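Long-range contact in probable glutamine synthetase (Pseudomonas aeruginosa, PDB 4HPP), which belongs to the glutamine synthetase family, pairing an N-terminal beta domain with a larger catalytic domain in an assembly of several copies of the same chain: residues A[66-71]-A[94-99]. Numbering follows the deposited sequence.
Sequences LRLLPD and GNLVET
G94 lies against P70 with their CA atoms 3.7 Å apart, at a non-hydrogen-bonded pair. Glycine suits this place because a CB here would run into L69 O and press on L68 CD1 and P70 N; proline suits the other strand because its nitrogen, which carries no hydrogen, is not asked to donate across the pair. N95 and L69 form the next pair through two backbone bonds: L69 N reaches N95 O at 2.7 Å, while N95 N approaches L69 O from well above the carbonyl plane. Asparagine suits its place by offering OD1 as an acceptor to R109, whose guanidinium also forms a salt bridge with D71.

L96 turns to the opposite face, beside L68. The two leucines cross obliquely, L68 CD1 resting on L96 CD2 at 3.7 Å. L68 has CG anti to the backbone N (chi1 179°), and its CD1 also touches the carbonyl carbon of G94. F12 of strand 9-15 and W41 of strand 39-41 help cover this apolar face, where leucine is at home. Strands 66-78 and 89-97 form an antiparallel beta hairpin inside the mixed sheet of the glutamine synthetase N-terminal domain.

V97 returns to the face of N95 and pairs with R67. R67 N donates to V97 O at 2.8 Å, nearly straight (172° at the hydrogen); the return bond from V97 N to R67 O is more bent (158°). Beta-branched valine suits an extended strand, and its CG2 covers R67 CB at 3.8 Å. Arginine combines an aliphatic stem for such packing with a polar end, whose NE bonds S37 O. At E98 the methylene CG touches L66 CD2 at 4.0 Å, the carboxylate lying farther out. The small T99 brings its methyl CG2 to 4.3 Å from R67 CD; on a second subunit, R67 packs on V318, L69 on V320 and T99 on V317.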
ATOM      1  N   LEU A  66      18.058  -5.122  46.854  1.00 67.13           N
ATOM      2  CA  LEU A  66      19.467  -4.882  46.503  1.00 59.80           C
ATOM      3  C   LEU A  66      19.688  -3.639  45.626  1.00 57.72           C
ATOM      4  O   LEU A  66      18.740  -3.039  45.135  1.00 56.21           O
ATOM      5  CB  LEU A  66      19.994  -6.090  45.711  1.00 56.55           C
ATOM      6  CG  LEU A  66      19.993  -7.497  46.300  1.00 57.37           C
ATOM      7  CD1 LEU A  66      20.046  -8.539  45.210  1.00 47.51           C
ATOM      8  CD2 LEU A  66      21.161  -7.681  47.235  1.00 51.73           C
ATOM      9  N   ARG A  67      20.960  -3.291  45.395  1.00 56.80           N
ATOM     10  CA  ARG A  67      21.321  -2.293  44.404  1.00 53.30           C
ATOM     11  C   ARG A  67      22.009  -2.969  43.243  1.00 52.29           C
ATOM     12  O   ARG A  67      22.804  -3.840  43.468  1.00 50.87           O
ATOM     13  CB  ARG A  67      22.297  -1.272  44.956  1.00 52.14           C
ATOM     14  CG  ARG A  67      21.809  -0.471  46.127  1.00 61.29           C
ATOM     15  CD  ARG A  67      20.444   0.147  45.895  1.00 60.96           C
ATOM     16  NE  ARG A  67      20.412   1.083  44.779  1.00 62.97           N
ATOM     17  CZ  ARG A  67      19.341   1.804  44.471  1.00 60.77           C
ATOM     18  NH1 ARG A  67      18.249   1.683  45.214  1.00 60.75           N
ATOM     19  NH2 ARG A  67      19.350   2.623  43.425  1.00 57.40           N
ATOM     20  N   LEU A  68      21.686  -2.532  42.019  1.00 50.12           N
ATOM     21  CA  LEU A  68      22.341  -2.939  40.800  1.00 49.04           C
ATOM     22  C   LEU A  68      23.251  -1.778  40.427  1.00 50.73           C
ATOM     23  O   LEU A  68      22.778  -0.711  39.987  1.00 45.20           O
ATOM     24  CB  LEU A  68      21.323  -3.160  39.667  1.00 41.91           C
ATOM     25  CG  LEU A  68      21.938  -3.567  38.315  1.00 44.37           C
ATOM     26  CD1 LEU A  68      22.949  -4.699  38.530  1.00 47.30           C
ATOM     27  CD2 LEU A  68      20.933  -3.970  37.227  1.00 38.34           C
ATOM     28  N   LEU A  69      24.545  -2.006  40.589  1.00 48.63           N
ATOM     29  CA  LEU A  69      25.544  -0.936  40.547  1.00 52.73           C
ATOM     30  C   LEU A  69      26.326  -0.994  39.232  1.00 49.77           C
ATOM     31  O   LEU A  69      27.212  -1.830  39.095  1.00 53.14           O
ATOM     32  CB  LEU A  69      26.519  -1.125  41.711  1.00 54.68           C
ATOM     33  CG  LEU A  69      26.970   0.143  42.437  1.00 58.18           C
ATOM     34  CD1 LEU A  69      25.786   0.769  43.140  1.00 54.01           C
ATOM     35  CD2 LEU A  69      28.062  -0.213  43.435  1.00 54.71           C
ATOM     36  N   PRO A  70      25.978  -0.137  38.256  1.00 47.49           N
ATOM     37  CA  PRO A  70      26.634  -0.132  36.929  1.00 52.19           C
ATOM     38  C   PRO A  70      28.156   0.048  37.041  1.00 59.14           C
ATOM     39  O   PRO A  70      28.636   0.897  37.798  1.00 57.81           O
ATOM     40  CB  PRO A  70      26.015   1.081  36.221  1.00 45.87           C
ATOM     41  CG  PRO A  70      25.449   1.909  37.331  1.00 51.87           C
ATOM     42  CD  PRO A  70      24.996   0.945  38.392  1.00 43.99           C
ATOM     43  N   ASP A  71      28.904  -0.783  36.328  1.00 59.06           N
ATOM     44  CA  ASP A  71      30.324  -0.625  36.287  1.00 56.08           C
ATOM     45  C   ASP A  71      30.588   0.268  35.081  1.00 59.23           C
ATOM     46  O   ASP A  71      30.253  -0.112  33.960  1.00 52.85           O
ATOM     47  CB  ASP A  71      30.988  -1.966  36.116  1.00 51.20           C
ATOM     48  CG  ASP A  71      32.327  -1.864  35.431  1.00 59.22           C
ATOM     49  OD1 ASP A  71      33.039  -0.854  35.629  1.00 68.13           O
ATOM     50  OD2 ASP A  71      32.670  -2.783  34.666  1.00 56.70           O
ATOM     51  N   GLY A  94      26.265  -4.206  35.489  1.00 45.55           N
ATOM     52  CA  GLY A  94      26.373  -3.817  36.855  1.00 50.72           C
ATOM     53  C   GLY A  94      26.572  -5.047  37.700  1.00 55.18           C
ATOM     54  O   GLY A  94      26.286  -6.190  37.264  1.00 57.83           O
ATOM     55  N   ASN A  95      27.077  -4.810  38.907  1.00 52.26           N
ATOM     56  CA  ASN A  95      27.134  -5.850  39.920  1.00 54.91           C
ATOM     57  C   ASN A  95      26.020  -5.578  40.967  1.00 54.20           C
ATOM     58  O   ASN A  95      25.701  -4.411  41.228  1.00 60.32           O
ATOM     59  CB  ASN A  95      28.512  -5.891  40.591  1.00 49.08           C
ATOM     60  CG  ASN A  95      29.681  -5.737  39.619  1.00 49.13           C
ATOM     61  OD1 ASN A  95      29.719  -6.334  38.539  1.00 48.20           O
ATOM     62  ND2 ASN A  95      30.664  -4.932  40.018  1.00 48.81           N
ATOM     63  N   LEU A  96      25.437  -6.651  41.524  1.00 49.97           N
ATOM     64  CA  LEU A  96      24.441  -6.615  42.608  1.00 48.07           C
ATOM     65  C   LEU A  96      25.073  -6.608  43.989  1.00 53.72           C
ATOM     66  O   LEU A  96      25.954  -7.430  44.298  1.00 56.33           O
ATOM     67  CB  LEU A  96      23.521  -7.829  42.509  1.00 43.80           C
ATOM     68  CG  LEU A  96      22.629  -7.929  41.273  1.00 38.62           C
ATOM     69  CD1 LEU A  96      21.857  -9.242  41.248  1.00 44.29           C
ATOM     70  CD2 LEU A  96      21.622  -6.796  41.250  1.00 37.98           C
ATOM     71  N   VAL A  97      24.606  -5.693  44.831  1.00 53.76           N
ATOM     72  CA  VAL A  97      25.194  -5.470  46.162  1.00 58.38           C
ATOM     73  C   VAL A  97      24.070  -5.158  47.127  1.00 62.38           C
ATOM     74  O   VAL A  97      23.029  -4.713  46.679  1.00 66.82           O
ATOM     75  CB  VAL A  97      26.229  -4.318  46.137  1.00 52.39           C
ATOM     76  CG1 VAL A  97      27.293  -4.622  45.110  1.00 51.66           C
ATOM     77  CG2 VAL A  97      25.581  -2.972  45.792  1.00 48.04           C
ATOM     78  N   GLU A  98      24.266  -5.408  48.429  1.00 74.37           N
ATOM     79  CA  GLU A  98      23.270  -5.051  49.479  1.00 76.07           C
ATOM     80  C   GLU A  98      23.300  -3.531  49.672  1.00 79.85           C
ATOM     81  O   GLU A  98      24.191  -2.900  49.107  1.00 88.90           O
ATOM     82  CB  GLU A  98      23.555  -5.834  50.761  1.00 79.72           C
ATOM     83  CG  GLU A  98      22.955  -7.260  50.761  1.00 80.77           C
ATOM     84  CD  GLU A  98      23.995  -8.384  50.940  1.00 91.43           C
ATOM     85  OE1 GLU A  98      25.102  -8.126  51.473  1.00103.47           O
ATOM     86  OE2 GLU A  98      23.722  -9.549  50.547  1.00 85.82           O
ATOM     87  N   THR A  99      22.358  -2.913  50.403  1.00 84.97           N
ATOM     88  CA  THR A  99      22.218  -1.400  50.326  1.00 83.59           C
ATOM     89  C   THR A  99      23.408  -0.532  50.806  1.00 76.62           C
ATOM     90  O   THR A  99      23.526   0.641  50.414  1.00 77.34           O
ATOM     91  CB  THR A  99      20.890  -0.830  50.933  1.00 89.51           C
ATOM     92  OG1 THR A  99      20.577  -1.477  52.171  1.00 92.00           O
ATOM     93  CG2 THR A  99      19.719  -0.992  49.983  1.00 72.61           C
TER